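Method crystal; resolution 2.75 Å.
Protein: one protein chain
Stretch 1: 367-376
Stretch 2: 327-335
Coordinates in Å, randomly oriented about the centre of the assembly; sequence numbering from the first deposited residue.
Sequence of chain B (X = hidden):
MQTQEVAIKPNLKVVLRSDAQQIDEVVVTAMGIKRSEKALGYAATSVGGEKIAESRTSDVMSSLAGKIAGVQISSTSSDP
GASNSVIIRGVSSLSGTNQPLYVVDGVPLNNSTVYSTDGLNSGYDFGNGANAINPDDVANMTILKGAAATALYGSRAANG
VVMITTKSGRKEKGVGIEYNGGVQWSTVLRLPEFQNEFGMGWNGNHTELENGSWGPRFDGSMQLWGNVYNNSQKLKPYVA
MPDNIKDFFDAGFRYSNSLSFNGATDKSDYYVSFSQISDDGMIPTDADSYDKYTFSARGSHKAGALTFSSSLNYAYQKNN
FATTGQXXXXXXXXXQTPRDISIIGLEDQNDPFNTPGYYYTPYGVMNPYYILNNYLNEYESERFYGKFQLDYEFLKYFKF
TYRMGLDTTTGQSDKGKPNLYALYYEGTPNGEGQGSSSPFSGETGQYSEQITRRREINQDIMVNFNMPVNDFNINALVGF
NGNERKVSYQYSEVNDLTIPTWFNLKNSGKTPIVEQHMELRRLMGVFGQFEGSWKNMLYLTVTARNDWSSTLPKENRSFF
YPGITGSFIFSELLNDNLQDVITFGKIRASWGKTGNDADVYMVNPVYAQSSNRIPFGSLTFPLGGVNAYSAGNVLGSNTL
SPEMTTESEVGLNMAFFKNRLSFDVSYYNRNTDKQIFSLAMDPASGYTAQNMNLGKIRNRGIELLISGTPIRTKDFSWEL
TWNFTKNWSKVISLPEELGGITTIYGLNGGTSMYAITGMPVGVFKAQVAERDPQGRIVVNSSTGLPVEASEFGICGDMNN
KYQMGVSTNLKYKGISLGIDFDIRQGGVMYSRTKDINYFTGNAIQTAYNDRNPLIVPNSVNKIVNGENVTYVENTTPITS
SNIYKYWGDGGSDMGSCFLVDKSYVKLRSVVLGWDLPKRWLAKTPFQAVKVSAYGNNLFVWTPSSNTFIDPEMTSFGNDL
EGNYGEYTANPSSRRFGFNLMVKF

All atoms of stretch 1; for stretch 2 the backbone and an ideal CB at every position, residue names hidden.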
ATOM      1  N   ASN B 367      -2.902 -17.084  22.196  1.00 24.67           N
ATOM      2  CA  ASN B 367      -1.986 -18.198  22.385  1.00 24.83           C
ATOM      3  C   ASN B 367      -0.606 -17.834  21.866  1.00 28.45           C
ATOM      4  O   ASN B 367      -0.454 -17.595  20.665  1.00 31.52           O
ATOM      5  CB  ASN B 367      -2.511 -19.425  21.655  1.00 25.16           C
ATOM      6  CG  ASN B 367      -1.746 -20.683  21.995  1.00 25.42           C
ATOM      7  OD1 ASN B 367      -0.548 -20.656  22.218  1.00 25.30           O
ATOM      8  ND2 ASN B 367      -2.450 -21.802  22.028  1.00 25.83           N
ATOM      9  N   PRO B 368       0.422 -17.817  22.712  1.00 25.62           N
ATOM     10  CA  PRO B 368       1.730 -17.327  22.268  1.00 24.27           C
ATOM     11  C   PRO B 368       2.315 -18.130  21.145  1.00 24.35           C
ATOM     12  O   PRO B 368       3.051 -17.586  20.320  1.00 25.33           O
ATOM     13  CB  PRO B 368       2.591 -17.444  23.530  1.00 24.34           C
ATOM     14  CG  PRO B 368       1.641 -17.570  24.653  1.00 24.53           C
ATOM     15  CD  PRO B 368       0.469 -18.298  24.098  1.00 32.52           C
ATOM     16  N   TYR B 369       2.025 -19.420  21.087  1.00 24.68           N
ATOM     17  CA  TYR B 369       2.565 -20.215  20.001  1.00 24.81           C
ATOM     18  C   TYR B 369       1.857 -19.922  18.693  1.00 35.59           C
ATOM     19  O   TYR B 369       2.452 -20.087  17.626  1.00 29.57           O
ATOM     20  CB  TYR B 369       2.468 -21.693  20.338  1.00 25.25           C
ATOM     21  CG  TYR B 369       3.296 -22.123  21.529  1.00 25.38           C
ATOM     22  CD1 TYR B 369       4.630 -22.450  21.383  1.00 25.41           C
ATOM     23  CD2 TYR B 369       2.735 -22.219  22.787  1.00 25.52           C
ATOM     24  CE1 TYR B 369       5.375 -22.856  22.448  1.00 26.25           C
ATOM     25  CE2 TYR B 369       3.474 -22.624  23.859  1.00 29.06           C
ATOM     26  CZ  TYR B 369       4.797 -22.945  23.687  1.00 26.90           C
ATOM     27  OH  TYR B 369       5.538 -23.356  24.769  1.00 25.90           O
ATOM     28  N   TYR B 370       0.593 -19.493  18.746  1.00 29.86           N
ATOM     29  CA  TYR B 370      -0.063 -19.025  17.535  1.00 25.28           C
ATOM     30  C   TYR B 370       0.613 -17.767  17.018  1.00 24.28           C
ATOM     31  O   TYR B 370       0.932 -17.670  15.833  1.00 24.96           O
ATOM     32  CB  TYR B 370      -1.557 -18.771  17.783  1.00 24.84           C
ATOM     33  CG  TYR B 370      -2.291 -18.426  16.507  1.00 28.74           C
ATOM     34  CD1 TYR B 370      -2.280 -17.133  16.002  1.00 25.95           C
ATOM     35  CD2 TYR B 370      -2.959 -19.403  15.787  1.00 32.92           C
ATOM     36  CE1 TYR B 370      -2.912 -16.825  14.829  1.00 29.48           C
ATOM     37  CE2 TYR B 370      -3.601 -19.096  14.607  1.00 36.93           C
ATOM     38  CZ  TYR B 370      -3.572 -17.809  14.139  1.00 33.98           C
ATOM     39  OH  TYR B 370      -4.199 -17.507  12.967  1.00 27.08           O
ATOM     40  N   ILE B 371       0.843 -16.793  17.893  1.00 24.04           N
ATOM     41  CA  ILE B 371       1.393 -15.518  17.444  1.00 27.17           C
ATOM     42  C   ILE B 371       2.752 -15.717  16.792  1.00 35.41           C
ATOM     43  O   ILE B 371       3.057 -15.098  15.767  1.00 39.80           O
ATOM     44  CB  ILE B 371       1.472 -14.522  18.613  1.00 23.53           C
ATOM     45  CG1 ILE B 371       0.101 -14.344  19.249  1.00 23.63           C
ATOM     46  CG2 ILE B 371       1.982 -13.204  18.132  1.00 23.25           C
ATOM     47  CD1 ILE B 371       0.105 -13.454  20.464  1.00 23.52           C
ATOM     48  N   LEU B 372       3.586 -16.592  17.365  1.00 35.64           N
ATOM     49  CA  LEU B 372       4.924 -16.823  16.826  1.00 44.21           C
ATOM     50  C   LEU B 372       4.887 -17.612  15.528  1.00 24.01           C
ATOM     51  O   LEU B 372       5.707 -17.382  14.632  1.00 23.95           O
ATOM     52  CB  LEU B 372       5.785 -17.559  17.849  1.00 23.96           C
ATOM     53  CG  LEU B 372       6.267 -16.840  19.100  1.00 23.82           C
ATOM     54  CD1 LEU B 372       6.617 -17.874  20.103  1.00 24.08           C
ATOM     55  CD2 LEU B 372       7.458 -15.996  18.785  1.00 23.62           C
ATOM     56  N   ASN B 373       3.942 -18.528  15.404  1.00 24.27           N
ATOM     57  CA  ASN B 373       3.812 -19.355  14.220  1.00 24.52           C
ATOM     58  C   ASN B 373       3.044 -18.699  13.080  1.00 24.44           C
ATOM     59  O   ASN B 373       3.088 -19.219  11.968  1.00 24.64           O
ATOM     60  CB  ASN B 373       3.124 -20.659  14.591  1.00 24.90           C
ATOM     61  CG  ASN B 373       4.099 -21.731  14.958  1.00 25.15           C
ATOM     62  OD1 ASN B 373       5.103 -21.918  14.286  1.00 27.23           O
ATOM     63  ND2 ASN B 373       3.817 -22.443  16.035  1.00 25.38           N
ATOM     64  N   ASN B 374       2.344 -17.584  13.315  1.00 24.19           N
ATOM     65  CA  ASN B 374       1.451 -17.037  12.312  1.00 24.18           C
ATOM     66  C   ASN B 374       1.614 -15.561  12.030  1.00 23.85           C
ATOM     67  O   ASN B 374       0.914 -15.049  11.158  1.00 23.86           O
ATOM     68  CB  ASN B 374      -0.003 -17.289  12.712  1.00 24.34           C
ATOM     69  CG  ASN B 374      -0.364 -18.738  12.645  1.00 24.73           C
ATOM     70  OD1 ASN B 374      -0.677 -19.259  11.578  1.00 24.97           O
ATOM     71  ND2 ASN B 374      -0.313 -19.410  13.777  1.00 24.85           N
ATOM     72  N   TYR B 375       2.486 -14.861  12.725  1.00 28.30           N
ATOM     73  CA  TYR B 375       2.726 -13.459  12.446  1.00 28.94           C
ATOM     74  C   TYR B 375       4.054 -13.325  11.740  1.00 29.22           C
ATOM     75  O   TYR B 375       4.839 -14.267  11.670  1.00 39.51           O
ATOM     76  CB  TYR B 375       2.704 -12.638  13.732  1.00 23.15           C
ATOM     77  CG  TYR B 375       1.321 -12.348  14.243  1.00 23.17           C
ATOM     78  CD1 TYR B 375       0.442 -13.368  14.534  1.00 23.41           C
ATOM     79  CD2 TYR B 375       0.893 -11.047  14.431  1.00 24.03           C
ATOM     80  CE1 TYR B 375      -0.807 -13.105  14.991  1.00 23.47           C
ATOM     81  CE2 TYR B 375      -0.345 -10.782  14.910  1.00 23.06           C
ATOM     82  CZ  TYR B 375      -1.191 -11.814  15.180  1.00 23.29           C
ATOM     83  OH  TYR B 375      -2.443 -11.553  15.645  1.00 28.44           O
ATOM     84  N   LEU B 376       4.293 -12.145  11.197  1.00 23.12           N
ATOM     85  CA  LEU B 376       5.463 -11.939  10.363  1.00 23.12           C
ATOM     86  C   LEU B 376       6.033 -10.560  10.611  1.00 46.29           C
ATOM     87  O   LEU B 376       5.288  -9.581  10.662  1.00 34.76           O
ATOM     88  CB  LEU B 376       5.120 -12.097   8.893  1.00 23.28           C
ATOM     89  CG  LEU B 376       6.273 -11.859   7.936  1.00 23.32           C
ATOM     90  CD1 LEU B 376       6.892 -13.180   7.668  1.00 23.57           C
ATOM     91  CD2 LEU B 376       5.781 -11.240   6.667  1.00 23.38           C
ATOM     92  N   UNK B 327      -0.443  -5.267  22.606  1.00 22.80           N
ATOM     93  CA  UNK B 327      -1.558  -5.919  21.959  1.00 23.26           C
ATOM     94  C   UNK B 327      -1.371  -7.414  21.863  1.00 22.97           C
ATOM     95  O   UNK B 327      -0.946  -8.069  22.814  1.00 23.07           O
ATOM     96  CB  UNK B 327      -1.771  -5.332  20.562  1.00 23.26           C
ATOM     97  N   UNK B 328      -1.704  -7.967  20.702  1.00 22.98           N
ATOM     98  CA  UNK B 328      -1.561  -9.399  20.482  1.00 23.10           C
ATOM     99  C   UNK B 328      -0.121  -9.716  20.092  1.00 30.23           C
ATOM    100  O   UNK B 328       0.196 -10.062  18.955  1.00 32.36           O
ATOM    101  CB  UNK B 328      -2.533  -9.884  19.404  1.00 23.10           C
ATOM    102  N   UNK B 329       0.760  -9.576  21.065  1.00 26.82           N
ATOM    103  CA  UNK B 329       2.156  -9.940  20.914  1.00 24.72           C
ATOM    104  C   UNK B 329       2.468 -11.110  21.830  1.00 23.07           C
ATOM    105  O   UNK B 329       1.658 -11.491  22.670  1.00 23.23           O
ATOM    106  CB  UNK B 329       3.070  -8.751  21.216  1.00 24.72           C
ATOM    107  N   UNK B 330       3.668 -11.665  21.661  1.00 26.34           N
ATOM    108  CA  UNK B 330       4.017 -12.926  22.304  1.00 23.30           C
ATOM    109  C   UNK B 330       4.244 -12.746  23.793  1.00 25.71           C
ATOM    110  O   UNK B 330       3.651 -13.455  24.609  1.00 24.42           O
ATOM    111  CB  UNK B 330       5.265 -13.527  21.655  1.00 23.30           C
ATOM    112  N   UNK B 331       5.114 -11.809  24.164  1.00 34.97           N
ATOM    113  CA  UNK B 331       5.494 -11.672  25.565  1.00 29.58           C
ATOM    114  C   UNK B 331       4.364 -11.095  26.388  1.00 23.43           C
ATOM    115  O   UNK B 331       4.099 -11.568  27.495  1.00 25.51           O
ATOM    116  CB  UNK B 331       6.739 -10.792  25.699  1.00 29.58           C
ATOM    117  N   UNK B 332       3.688 -10.074  25.866  1.00 23.50           N
ATOM    118  CA  UNK B 332       2.513  -9.539  26.540  1.00 23.35           C
ATOM    119  C   UNK B 332       1.465 -10.612  26.737  1.00 23.57           C
ATOM    120  O   UNK B 332       0.789 -10.644  27.763  1.00 23.77           O
ATOM    121  CB  UNK B 332       1.925  -8.369  25.749  1.00 23.35           C
ATOM    122  N   UNK B 333       1.308 -11.492  25.760  1.00 23.57           N
ATOM    123  CA  UNK B 333       0.374 -12.591  25.920  1.00 25.70           C
ATOM    124  C   UNK B 333       0.892 -13.604  26.926  1.00 30.14           C
ATOM    125  O   UNK B 333       0.098 -14.304  27.567  1.00 38.47           O
ATOM    126  CB  UNK B 333       0.111 -13.269  24.574  1.00 25.70           C
ATOM    127  N   UNK B 334       2.214 -13.675  27.088  1.00 28.59           N
ATOM    128  CA  UNK B 334       2.842 -14.716  27.892  1.00 24.27           C
ATOM    129  C   UNK B 334       2.830 -14.366  29.369  1.00 24.43           C
ATOM    130  O   UNK B 334       2.502 -15.206  30.210  1.00 25.54           O
ATOM    131  CB  UNK B 334       4.280 -14.953  27.425  1.00 24.27           C
ATOM    132  N   UNK B 335       3.159 -13.117  29.692  1.00 24.26           N
ATOM    133  CA  UNK B 335       3.063 -12.639  31.061  1.00 24.44           C
ATOM    134  C   UNK B 335       1.646 -12.691  31.598  1.00 27.88           C
ATOM    135  O   UNK B 335       1.456 -12.772  32.813  1.00 26.89           O
ATOM    136  CB  UNK B 335       3.595 -11.207  31.153  1.00 24.44           C
TER

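Two short helices lie nearly antiparallel, at 172° with 9.2 Å between their axes, and no hydrogen bond crosses between the stretches. What stretch 1 offers is mostly carbon: the ring of Pro368, the branches of Ile371, the end of Leu372 and, past the helix, the ring of Tyr375.

Position 327 is out of reach of stretch 1. Its backbone angles, -100/-137, are uncommon for a residue with a CB, although stretch 1 leaves room for one, so the contact itself does not call for a missing CB. The residue is Gly327, whose O accepts from the side chain at 332.

At 328 the CA-to-CB bond points toward stretch 1, and the ideal CB lies 4.1 Å from Tyr375 OH and 4.6 Å from Ile371 CD1. A hydroxyl beside a methyl permits either an apolar chain or a polar one able to reach the oxygen. The deposited Leu328 takes the apolar option: its CD1 rests 4.0 Å from Tyr375 OH, while its backbone O lies 3.7 Å from Ile371 CG2 and oblique to the Tyr375 ring.

Position 329 points its CB away and just precedes a helix, a place where Ser, Thr, Asp or Asn would be natural choices. It is Ser329, at the N-cap. Its backbone is what meets stretch 1, with O only 3.3 Å from Ile371 CD1; the same O accepts from the backbone N of 333, tying the first turn together.

Position 330 is where the two backbones come nearest, its CA 5.0 Å from that of Pro368. The CB leaves sideways, 4.3 Å from Leu372 CG and 4.8 Å from Pro368 O, so an apolar chain such as Leu, Ile or Met could cover Leu372 and Pro368 together. Met330 does so with one atom: CG lies 3.8 Å from Leu372 CG and 4.4 Å from Pro368 CB. Its chi1 is t.

Position 331 points away, and stretch 1 asks nothing of it; Leu331 makes no contact here.

Position 332 is also out of reach, though a side chain there can turn back along its own stretch. Asn332 does, its ND2 donating to Gly327 O at 2.9 Å and bracing the approach to the helix.

At 333 the CB again points toward stretch 1, 4.1 Å from Ile371 CD1 and 4.6 Å from Pro368 CG. With carbon this near, a small residue such as Ala, Ser or Cys would suit. Ser333 places its CB 4.1 Å from Ile371 CD1, and its hydroxyl finds a hydrogen bond just outside the stretches; OG stays 4.3 Å from Asn367 N.

Position 334 points sideways, its ideal CB 4.6 Å from Pro368 CG. The proline ring favours an apolar neighbour, and Leu, Met or Ile would all serve. Leu334 brings CD1 to 4.2 Å from Pro368 CG, extending the apolar patch begun at 330.

Position 335 lies beyond stretch 1, which leaves the choice free. Tyr335 makes no contact with it.

Stretch 2, residues 327-335: GLSMLNSLY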
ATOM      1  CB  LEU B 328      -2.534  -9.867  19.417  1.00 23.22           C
ATOM      2  CG  LEU B 328      -3.989  -9.729  19.772  1.00 23.41           C
ATOM      3  CD1 LEU B 328      -4.757 -10.218  18.610  1.00 23.54           C
ATOM      4  CD2 LEU B 328      -4.263 -10.568  20.966  1.00 23.62           C
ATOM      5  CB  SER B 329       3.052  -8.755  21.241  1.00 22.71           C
ATOM      6  OG  SER B 329       3.418  -8.816  22.594  1.00 22.80           O
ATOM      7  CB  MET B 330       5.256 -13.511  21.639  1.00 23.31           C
ATOM      8  CG  MET B 330       5.803 -14.796  22.264  1.00 94.45           C
ATOM      9  SD  MET B 330       7.000 -14.533  23.550  1.00 62.22           S
ATOM     10  CE  MET B 330       8.034 -13.314  22.789  1.00119.28           C
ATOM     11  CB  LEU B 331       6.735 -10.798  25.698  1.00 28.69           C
ATOM     12  CG  LEU B 331       7.367 -10.798  27.085  1.00 30.19           C
ATOM     13  CD1 LEU B 331       7.850 -12.179  27.444  1.00 23.68           C
ATOM     14  CD2 LEU B 331       8.500  -9.828  27.111  1.00 28.07           C
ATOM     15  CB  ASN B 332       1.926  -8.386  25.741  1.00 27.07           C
ATOM     16  CG  ASN B 332       0.680  -7.838  26.371  1.00 23.29           C
ATOM     17  OD1 ASN B 332       0.615  -7.666  27.576  1.00 23.45           O
ATOM     18  ND2 ASN B 332      -0.333  -7.585  25.559  1.00 23.25           N
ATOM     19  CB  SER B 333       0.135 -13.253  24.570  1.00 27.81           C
ATOM     20  OG  SER B 333      -1.142 -13.838  24.495  1.00 37.63           O
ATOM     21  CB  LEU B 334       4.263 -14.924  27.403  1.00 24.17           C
ATOM     22  CG  LEU B 334       5.133 -16.008  27.996  1.00 24.44           C
ATOM     23  CD1 LEU B 334       4.807 -17.297  27.326  1.00 24.62           C
ATOM     24  CD2 LEU B 334       6.552 -15.621  27.759  1.00 24.30           C
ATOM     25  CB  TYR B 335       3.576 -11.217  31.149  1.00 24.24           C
ATOM     26  CG  TYR B 335       5.064 -11.106  31.154  1.00 24.18           C
ATOM     27  CD1 TYR B 335       5.860 -12.089  31.718  1.00 30.37           C
ATOM     28  CD2 TYR B 335       5.677 -10.004  30.605  1.00 25.07           C
ATOM     29  CE1 TYR B 335       7.211 -11.975  31.715  1.00 35.69           C
ATOM     30  CE2 TYR B 335       7.024  -9.888  30.594  1.00 23.91           C
ATOM     31  CZ  TYR B 335       7.784 -10.867  31.150  1.00 30.27           C
ATOM     32  OH  TYR B 335       9.138 -10.730  31.131  1.00 33.77           O
TER
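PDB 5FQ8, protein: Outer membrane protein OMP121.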